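Local coordinates for protein glutamine synthetase (Streptomyces coelicolor, PDB 4BAX) that is a glutamine synthetase family protein, combining a beta-Grasp domain with a catalytic domain, and forms an assembly of ten copies of its chain, at residues W40-S45 with S55-K60; N92-L97 with A189-S194; Q196-R201 with V321-V326. One frame throughout, in Å; residues are numbered along the deposited sequence.

Contact 1 (W40-S45 with S55-K60); sequences WGFDGS and SDCVLK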
loop_
_atom_site.group_PDB
_atom_site.type_symbol
_atom_site.label_atom_id
_atom_site.label_comp_id
_atom_site.label_asym_id
_atom_site.label_seq_id
_atom_site.Cartn_x
_atom_site.Cartn_y
_atom_site.Cartn_z
ATOM N N TRP A 40 32.877 -28.856 -24.610
ATOM C CA TRP A 40 31.929 -29.269 -23.594
ATOM C C TRP A 40 30.631 -29.754 -24.238
ATOM O O TRP A 40 30.495 -29.785 -25.453
ATOM C CB TRP A 40 31.657 -28.100 -22.648
ATOM C CG TRP A 40 31.227 -28.490 -21.278
ATOM C CD1 TRP A 40 31.144 -29.758 -20.765
ATOM C CD2 TRP A 40 30.839 -27.604 -20.223
ATOM N NE1 TRP A 40 30.716 -29.711 -19.456
ATOM C CE2 TRP A 40 30.524 -28.400 -19.100
ATOM C CE3 TRP A 40 30.725 -26.217 -20.120
ATOM C CZ2 TRP A 40 30.099 -27.849 -17.889
ATOM C CZ3 TRP A 40 30.293 -25.678 -18.919
ATOM C CH2 TRP A 40 29.989 -26.491 -17.821
ATOM N N GLY A 41 29.660 -30.104 -23.419
ATOM C CA GLY A 41 28.424 -30.615 -23.956
ATOM C C GLY A 41 27.258 -30.175 -23.105
ATOM O O GLY A 41 27.442 -29.615 -22.019
ATOM N N PHE A 42 26.055 -30.419 -23.603
ATOM C CA PHE A 42 24.857 -30.151 -22.840
ATOM C C PHE A 42 23.726 -31.010 -23.371
ATOM O O PHE A 42 23.866 -31.699 -24.389
ATOM C CB PHE A 42 24.487 -28.671 -22.873
ATOM C CG PHE A 42 24.115 -28.177 -24.220
ATOM C CD1 PHE A 42 25.087 -27.710 -25.095
ATOM C CD2 PHE A 42 22.791 -28.182 -24.626
ATOM C CE1 PHE A 42 24.744 -27.253 -26.359
ATOM C CE2 PHE A 42 22.440 -27.727 -25.888
ATOM C CZ PHE A 42 23.423 -27.261 -26.755
ATOM N N ASP A 43 22.611 -30.968 -22.653
ATOM C CA ASP A 43 21.409 -31.678 -23.057
ATOM C C ASP A 43 20.486 -30.859 -23.963
ATOM O O ASP A 43 19.859 -29.885 -23.529
ATOM C CB ASP A 43 20.687 -32.187 -21.819
ATOM C CG ASP A 43 21.575 -33.108 -20.985
ATOM O OD1 ASP A 43 22.560 -33.662 -21.537
ATOM O OD2 ASP A 43 21.324 -33.257 -19.769
ATOM N N GLY A 44 20.376 -31.302 -25.216
ATOM C CA GLY A 44 19.640 -30.577 -26.240
ATOM C C GLY A 44 18.134 -30.446 -26.124
ATOM O O GLY A 44 17.568 -29.475 -26.628
ATOM N N SER A 45 17.488 -31.410 -25.473
ATOM C CA SER A 45 16.024 -31.463 -25.404
ATOM C C SER A 45 15.479 -30.189 -24.774
ATOM O O SER A 45 14.452 -29.656 -25.187
ATOM C CB SER A 45 15.573 -32.673 -24.568
ATOM O OG SER A 45 16.676 -33.450 -24.121
ATOM N N SER A 55 19.262 -36.060 -29.260
ATOM C CA SER A 55 20.283 -35.023 -29.390
ATOM C C SER A 55 20.999 -34.664 -28.084
ATOM O O SER A 55 20.414 -34.170 -27.114
ATOM C CB SER A 55 19.776 -33.784 -30.153
ATOM O OG SER A 55 20.302 -33.731 -31.473
ATOM N N ASP A 56 22.299 -34.922 -28.116
ATOM C CA ASP A 56 23.221 -34.570 -27.072
ATOM C C ASP A 56 24.127 -33.694 -27.868
ATOM O O ASP A 56 24.440 -34.008 -29.020
ATOM C CB ASP A 56 23.992 -35.804 -26.621
ATOM C CG ASP A 56 23.110 -36.806 -25.927
ATOM O OD1 ASP A 56 22.086 -36.379 -25.351
ATOM O OD2 ASP A 56 23.441 -38.013 -25.948
ATOM N N CYS A 57 24.557 -32.590 -27.281
ATOM C CA CYS A 57 25.227 -31.589 -28.082
ATOM C C CYS A 57 26.621 -31.305 -27.552
ATOM O O CYS A 57 26.939 -31.609 -26.396
ATOM C CB CYS A 57 24.390 -30.314 -28.118
ATOM S SG CYS A 57 22.743 -30.539 -28.832
ATOM N N VAL A 58 27.460 -30.778 -28.436
ATOM C CA VAL A 58 28.840 -30.498 -28.111
ATOM C C VAL A 58 29.058 -28.971 -28.230
ATOM O O VAL A 58 28.618 -28.330 -29.203
ATOM C CB VAL A 58 29.789 -31.254 -29.063
ATOM C CG1 VAL A 58 31.203 -30.731 -28.932
ATOM C CG2 VAL A 58 29.732 -32.769 -28.778
ATOM N N LEU A 59 29.749 -28.413 -27.236
ATOM C CA LEU A 59 30.123 -27.014 -27.214
ATOM C C LEU A 59 31.570 -26.858 -27.635
ATOM O O LEU A 59 32.468 -27.488 -27.029
ATOM C CB LEU A 59 29.923 -26.457 -25.808
ATOM C CG LEU A 59 28.432 -26.348 -25.444
ATOM C CD1 LEU A 59 28.192 -25.925 -23.981
ATOM C CD2 LEU A 59 27.702 -25.421 -26.424
ATOM N N LYS A 60 31.793 -26.098 -28.701
ATOM C CA LYS A 60 33.137 -25.861 -29.158
ATOM C C LYS A 60 33.438 -24.361 -29.117
ATOM O O LYS A 60 32.811 -23.598 -29.842
ATOM C CB LYS A 60 33.298 -26.385 -30.584
ATOM C CG LYS A 60 34.686 -26.273 -31.125
ATOM C CD LYS A 60 34.636 -26.631 -32.603
ATOM C CE LYS A 60 35.998 -26.508 -33.257
ATOM N NZ LYS A 60 36.929 -27.416 -32.519
#

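Contact 2 (N92-L97 with A189-S194); sequences NTRAAL and APLEVS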
loop_
_atom_site.group_PDB
_atom_site.type_symbol
_atom_site.label_atom_id
_atom_site.label_comp_id
_atom_site.label_asym_id
_atom_site.label_seq_id
_atom_site.Cartn_x
_atom_site.Cartn_y
_atom_site.Cartn_z
ATOM N N ASN A 92 23.456 -24.510 -35.866
ATOM C CA ASN A 92 24.706 -23.765 -36.057
ATOM C C ASN A 92 24.665 -22.925 -37.335
ATOM O O ASN A 92 24.541 -23.481 -38.418
ATOM C CB ASN A 92 25.879 -24.744 -36.070
ATOM C CG ASN A 92 27.245 -24.058 -36.123
ATOM O OD1 ASN A 92 27.402 -22.963 -36.675
ATOM N ND2 ASN A 92 28.248 -24.731 -35.583
ATOM N N THR A 93 24.750 -21.596 -37.193
ATOM C CA THR A 93 24.686 -20.665 -38.335
ATOM C C THR A 93 26.016 -19.990 -38.562
ATOM O O THR A 93 26.229 -19.320 -39.590
ATOM C CB THR A 93 23.589 -19.568 -38.161
ATOM O OG1 THR A 93 23.884 -18.754 -37.015
ATOM C CG2 THR A 93 22.191 -20.191 -38.049
ATOM N N ARG A 94 26.918 -20.196 -37.603
ATOM C CA ARG A 94 28.286 -19.692 -37.708
ATOM C C ARG A 94 29.055 -20.398 -38.800
ATOM O O ARG A 94 29.789 -19.754 -39.547
ATOM C CB ARG A 94 29.014 -19.833 -36.368
ATOM C CG ARG A 94 30.116 -18.839 -36.175
ATOM C CD ARG A 94 31.090 -19.296 -35.119
ATOM N NE ARG A 94 32.142 -18.305 -34.918
ATOM C CZ ARG A 94 33.401 -18.489 -35.301
ATOM N NH1 ARG A 94 33.726 -19.626 -35.912
ATOM N NH2 ARG A 94 34.323 -17.544 -35.087
ATOM N N ALA A 95 28.842 -21.706 -38.923
ATOM C CA ALA A 95 29.632 -22.525 -39.837
ATOM C C ALA A 95 29.433 -22.101 -41.290
ATOM O O ALA A 95 30.375 -22.151 -42.084
ATOM C CB ALA A 95 29.329 -24.016 -39.644
ATOM N N ALA A 96 28.201 -21.724 -41.639
ATOM C CA ALA A 96 27.916 -21.223 -42.981
ATOM C C ALA A 96 28.649 -19.916 -43.258
ATOM O O ALA A 96 29.269 -19.758 -44.320
ATOM C CB ALA A 96 26.408 -21.047 -43.185
ATOM N N LEU A 97 28.653 -19.017 -42.274
ATOM C CA LEU A 97 29.367 -17.747 -42.414
ATOM C C LEU A 97 30.870 -18.006 -42.560
ATOM O O LEU A 97 31.548 -17.302 -43.307
ATOM C CB LEU A 97 29.065 -16.794 -41.252
ATOM C CG LEU A 97 29.894 -15.500 -41.257
ATOM C CD1 LEU A 97 29.553 -14.643 -42.494
ATOM C CD2 LEU A 97 29.704 -14.665 -39.955
ATOM N N ALA A 189 35.597 -7.656 -38.988
ATOM C CA ALA A 189 35.436 -8.758 -39.934
ATOM C C ALA A 189 34.173 -9.563 -39.557
ATOM O O ALA A 189 33.776 -9.570 -38.385
ATOM C CB ALA A 189 36.674 -9.644 -39.893
ATOM N N PRO A 190 33.566 -10.269 -40.532
ATOM C CA PRO A 190 32.223 -10.855 -40.336
ATOM C C PRO A 190 32.117 -11.799 -39.135
ATOM O O PRO A 190 31.198 -11.666 -38.321
ATOM C CB PRO A 190 31.986 -11.640 -41.636
ATOM C CG PRO A 190 32.844 -10.970 -42.661
ATOM C CD PRO A 190 34.045 -10.412 -41.923
ATOM N N LEU A 191 33.080 -12.702 -38.986
ATOM C CA LEU A 191 33.055 -13.598 -37.837
ATOM C C LEU A 191 33.298 -12.862 -36.529
ATOM O O LEU A 191 32.620 -13.113 -35.529
ATOM C CB LEU A 191 34.049 -14.757 -38.010
ATOM C CG LEU A 191 33.636 -15.797 -39.059
ATOM C CD1 LEU A 191 34.834 -16.612 -39.550
ATOM C CD2 LEU A 191 32.557 -16.721 -38.488
ATOM N N GLU A 192 34.244 -11.930 -36.548
ATOM C CA GLU A 192 34.566 -11.183 -35.346
ATOM C C GLU A 192 33.396 -10.267 -34.911
ATOM O O GLU A 192 33.061 -10.179 -33.722
ATOM C CB GLU A 192 35.879 -10.402 -35.518
ATOM C CG GLU A 192 36.469 -9.857 -34.211
ATOM C CD GLU A 192 37.029 -10.928 -33.259
ATOM O OE1 GLU A 192 36.997 -12.136 -33.598
ATOM O OE2 GLU A 192 37.467 -10.557 -32.139
ATOM N N VAL A 193 32.760 -9.613 -35.872
ATOM C CA VAL A 193 31.633 -8.748 -35.550
ATOM C C VAL A 193 30.427 -9.497 -34.994
ATOM O O VAL A 193 29.763 -9.025 -34.061
ATOM C CB VAL A 193 31.229 -7.847 -36.747
ATOM C CG1 VAL A 193 30.334 -8.591 -37.749
ATOM C CG2 VAL A 193 30.585 -6.556 -36.245
ATOM N N SER A 194 30.193 -10.688 -35.545
ATOM C CA SER A 194 29.069 -11.527 -35.177
ATOM C C SER A 194 29.248 -12.113 -33.799
ATOM O O SER A 194 28.307 -12.133 -32.991
ATOM C CB SER A 194 28.898 -12.652 -36.205
ATOM O OG SER A 194 28.370 -12.206 -37.442
#

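Contact 3 (Q196-R201 with V321-V326); sequences QLWVAR and VDPYVV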
loop_
_atom_site.group_PDB
_atom_site.type_symbol
_atom_site.label_atom_id
_atom_site.label_comp_id
_atom_site.label_asym_id
_atom_site.label_seq_id
_atom_site.Cartn_x
_atom_site.Cartn_y
_atom_site.Cartn_z
ATOM N N GLN A 196 31.210 -10.873 -31.403
ATOM C CA GLN A 196 31.202 -9.816 -30.378
ATOM C C GLN A 196 29.780 -9.334 -30.051
ATOM O O GLN A 196 29.438 -9.145 -28.882
ATOM C CB GLN A 196 32.098 -8.630 -30.793
ATOM C CG GLN A 196 33.601 -8.939 -30.919
ATOM C CD GLN A 196 34.503 -7.692 -30.885
ATOM O OE1 GLN A 196 34.043 -6.586 -30.601
ATOM N NE2 GLN A 196 35.806 -7.883 -31.144
ATOM N N LEU A 197 28.939 -9.234 -31.081
ATOM C CA LEU A 197 27.548 -8.810 -30.935
ATOM C C LEU A 197 26.724 -9.784 -30.075
ATOM O O LEU A 197 25.894 -9.356 -29.232
ATOM C CB LEU A 197 26.896 -8.628 -32.315
ATOM C CG LEU A 197 25.413 -8.222 -32.296
ATOM C CD1 LEU A 197 25.195 -6.975 -31.433
ATOM C CD2 LEU A 197 24.861 -7.978 -33.702
ATOM N N TRP A 198 26.953 -11.087 -30.282
ATOM C CA TRP A 198 26.261 -12.099 -29.488
ATOM C C TRP A 198 26.653 -11.990 -28.027
ATOM O O TRP A 198 25.804 -12.043 -27.121
ATOM C CB TRP A 198 26.553 -13.516 -30.007
ATOM C CG TRP A 198 25.565 -13.962 -31.035
ATOM C CD1 TRP A 198 25.827 -14.360 -32.332
ATOM C CD2 TRP A 198 24.151 -13.992 -30.888
ATOM N NE1 TRP A 198 24.649 -14.675 -32.980
ATOM C CE2 TRP A 198 23.605 -14.452 -32.117
ATOM C CE3 TRP A 198 23.280 -13.694 -29.829
ATOM C CZ2 TRP A 198 22.224 -14.617 -32.307
ATOM C CZ3 TRP A 198 21.909 -13.853 -30.024
ATOM C CH2 TRP A 198 21.399 -14.314 -31.250
ATOM N N VAL A 199 27.940 -11.763 -27.816
ATOM C CA VAL A 199 28.459 -11.618 -26.481
ATOM C C VAL A 199 27.943 -10.311 -25.871
ATOM O O VAL A 199 27.537 -10.247 -24.703
ATOM C CB VAL A 199 29.986 -11.692 -26.472
ATOM C CG1 VAL A 199 30.507 -11.325 -25.098
ATOM C CG2 VAL A 199 30.453 -13.093 -26.877
ATOM N N ALA A 200 27.927 -9.269 -26.696
ATOM C CA ALA A 200 27.418 -7.992 -26.250
ATOM C C ALA A 200 25.907 -8.074 -25.900
ATOM O O ALA A 200 25.456 -7.450 -24.924
ATOM C CB ALA A 200 27.704 -6.892 -27.296
ATOM N N ARG A 201 25.144 -8.856 -26.674
ATOM C CA ARG A 201 23.735 -9.107 -26.356
ATOM C C ARG A 201 23.647 -9.845 -25.031
ATOM O O ARG A 201 22.843 -9.509 -24.149
ATOM C CB ARG A 201 23.046 -9.940 -27.442
ATOM C CG ARG A 201 22.560 -9.141 -28.652
ATOM C CD ARG A 201 22.544 -10.027 -29.917
ATOM N NE ARG A 201 21.954 -9.354 -31.076
ATOM C CZ ARG A 201 21.203 -9.939 -32.016
ATOM N NH1 ARG A 201 20.932 -11.245 -31.967
ATOM N NH2 ARG A 201 20.724 -9.206 -33.025
ATOM N N VAL A 321 17.696 -9.825 -35.628
ATOM C CA VAL A 321 18.409 -10.607 -36.640
ATOM C C VAL A 321 19.591 -11.358 -36.026
ATOM O O VAL A 321 20.218 -10.889 -35.079
ATOM C CB VAL A 321 18.908 -9.710 -37.795
ATOM C CG1 VAL A 321 20.044 -8.779 -37.342
ATOM C CG2 VAL A 321 19.306 -10.566 -39.006
ATOM N N ASP A 322 19.858 -12.554 -36.537
ATOM C CA ASP A 322 21.085 -13.280 -36.219
ATOM C C ASP A 322 22.207 -12.637 -37.036
ATOM O O ASP A 322 22.151 -12.632 -38.272
ATOM C CB ASP A 322 20.931 -14.757 -36.609
ATOM C CG ASP A 322 22.107 -15.634 -36.145
ATOM O OD1 ASP A 322 23.215 -15.105 -35.892
ATOM O OD2 ASP A 322 21.917 -16.866 -36.037
ATOM N N PRO A 323 23.246 -12.122 -36.354
ATOM C CA PRO A 323 24.390 -11.494 -37.044
ATOM C C PRO A 323 25.106 -12.452 -38.002
ATOM O O PRO A 323 25.509 -12.021 -39.093
ATOM C CB PRO A 323 25.318 -11.052 -35.893
ATOM C CG PRO A 323 24.836 -11.805 -34.678
ATOM C CD PRO A 323 23.353 -12.027 -34.888
ATOM N N TYR A 324 25.165 -13.737 -37.647
ATOM C CA TYR A 324 25.802 -14.739 -38.493
ATOM C C TYR A 324 25.118 -14.811 -39.854
ATOM O O TYR A 324 25.773 -14.999 -40.894
ATOM C CB TYR A 324 25.750 -16.131 -37.827
ATOM C CG TYR A 324 26.616 -16.294 -36.587
ATOM C CD1 TYR A 324 27.934 -15.864 -36.569
ATOM C CD2 TYR A 324 26.083 -16.820 -35.406
ATOM C CE1 TYR A 324 28.713 -15.983 -35.426
ATOM C CE2 TYR A 324 26.862 -16.945 -34.258
ATOM C CZ TYR A 324 28.176 -16.525 -34.279
ATOM O OH TYR A 324 28.960 -16.641 -33.155
ATOM N N VAL A 325 23.795 -14.681 -39.825
ATOM C CA VAL A 325 22.981 -14.726 -41.029
ATOM C C VAL A 325 23.047 -13.466 -41.917
ATOM O O VAL A 325 23.326 -13.560 -43.115
ATOM C CB VAL A 325 21.511 -15.088 -40.669
ATOM C CG1 VAL A 325 20.622 -15.095 -41.902
ATOM C CG2 VAL A 325 21.477 -16.441 -39.947
ATOM N N VAL A 326 22.841 -12.289 -41.329
ATOM C CA VAL A 326 22.853 -11.054 -42.112
ATOM C C VAL A 326 24.227 -10.819 -42.735
ATOM O O VAL A 326 24.332 -10.436 -43.907
ATOM C CB VAL A 326 22.339 -9.823 -41.314
ATOM C CG1 VAL A 326 23.167 -9.573 -40.028
ATOM C CG2 VAL A 326 22.277 -8.602 -42.201
#

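Contact 1 (W40-S45 with S55-K60)
Strands 40-43 and 56-60 run antiparallel, their axes approaching to 4.1 Å at an angle of 146°, with Trp40 facing Leu59 and Phe42 facing Cys57 as hydrogen-bonded pairs and Gly41 facing Val58 as a non-hydrogen-bonded one. Trp40 N reaches Leu59 O at 2.8 Å, in the carbonyl plane and on a lone pair, and Leu59 N returns a bond to Trp40 O from above the carbonyl plane. Farther along, Cys57 N meets Phe42 O at 3.1 Å, almost along the C=O axis, while the return bond from Phe42 N comes to Cys57 O from above the carbonyl plane. Farther on, Gly44 N adds a weak bond to Ser55 O.

Phe42 carries most of the side-chain contact. Its CG takes the crowded position between the backbone N and the carbonyl carbon (chi1 65°), which brings the ring across to the partner strand. Cys57 CB lies over one ring face, 3.5 Å from Phe42 CZ, in a CH-pi contact offset toward the rim; Cys57 SG makes an oblique sulfur-aromatic approach. Leu59 CD2 touches the ring edge, 3.5 Å from Phe42 CE1. On the other sheet face, Asp43 OD1 and Asp56 OD1 stand 4.7 Å apart, and both form salt bridges with Arg294 of the second subunit, which probably offsets their mutual repulsion.

The indole of Trp40 leads away, meeting Tyr8 edge-to-face and Lys23 and Lys25 through cation-pi contacts, while Phe42 stacks on Trp10. Strand 40-43 is an outermost strand of the five-stranded beta-Grasp sheet within this chain; strand 56-66 lies between it and strand 75-82.

Contact 2 (N92-L97 with A189-S194)
Asn92 stands just ahead of helix 94-103 and caps its start: with CG anti to the backbone N, its OD1 accepts from Ala95 N at 3.0 Å, the donor lying above the amide carbonyl plane. The other branch, ND2, is bound to Glu80 and to the backbone O of Val81, so the cap is tied to strand 75-82. Thr93 packs against Tyr324 and bonds through OG1 to Asp322 OD2, and the chain then enters the helix.

Arg94 is the first residue to cross to helix 190-210. Its CG is anti to the backbone N (chi1 -154°) and the chain stays extended to NE, carrying the guanidinium over Leu191. Leu191 CD2 sits above the centre of that flat group, 3.7 Å from Arg94 CZ, the two side chains crossing at about a right angle. The charge itself is met by a salt bridge from NH2 to Asp195.

One turn later Leu97 points toward the partner helix, CG anti to the backbone N (chi1 174°), and its two methyls divide the work. CD1 lies 4.0 Å from Pro190 CB, the two side chains crossing at about a right angle. CD2 comes 3.8 Å from Leu191 CD2, the two leucines sliding past each other in opposite directions, and also lies 3.7 Å from Pro190 O.

That carbonyl accepts from both Ser194 N and Ser194 OG, the latter at 3.0 Å, so the buried polar atoms beside the Leu97 methyl find partners within their own helix. The helices therefore meet through apolar packing, while Arg94 offers Leu191 a guanidinium face and directs its polar N-H groups to another partner.

Contact 3 (Q196-R201 with V321-V326)
Pro323 packs into the side chains of helix 190-210 at the point where helix 323-341 begins. Its CD lies 3.2 Å above the plane of the Trp198 ring, toward the rim, and its CG is in contact with Trp198 NE1. Arg201 NH1 rests over the same indole face, and the Arg201 and Pro323 side chains reach toward each other tip to tip; Leu197 CD2 closes in on Pro323 CB at 3.8 Å. Tyr324 approaches the indole obliquely, the planes 38° apart, with its CE2 3.4 Å from Trp198 CD1.

Polar bonds frame this packing. Trp198 NE1 donates in its own ring plane to Asp322 OD1 at 3.3 Å, arriving from above the carboxylate plane. Arg201 NH2 donates to Val321 O at 2.7 Å, in the carbonyl plane, and NH1 adds a weak second bond to the same oxygen.

The next shell fixes these groups. Asp322 is the N-cap: OD1 also accepts from Tyr324 N at 3.0 Å, so a single oxygen serves both the helix start and the indole, while OD2 is held by Thr93. Arg201 NE is bound to Gln115 on strand 110-121, and Tyr324 OH to Asp195.

Near the centre of the chain, helix 190-210 packs against both strand 180-188, whose Phe183 touches Leu197, and the start of helix 323-341; Tyr324 also reaches Leu78 of strand 75-82 and Leu97 of helix 94-103.

How the contacts relate
Along the chain the three contacts close in series, each complete before the next opens. Contact 1 belongs to the beta-Grasp range and lies toward the periphery, its centre about 20 Å from that of contact 2 and 21 Å from that of contact 3; it touches neither. Contacts 2 and 3 lie only about 8 Å apart, centre to centre, and do touch. Both use helix 190-210, against which the starts of helices 94-103 and 323-341 pack at successive positions, giving a three-helix cluster near the chain centre. Contact 1, by contrast, borders a second subunit, so the set spans both the inter-subunit surface and the core of one chain.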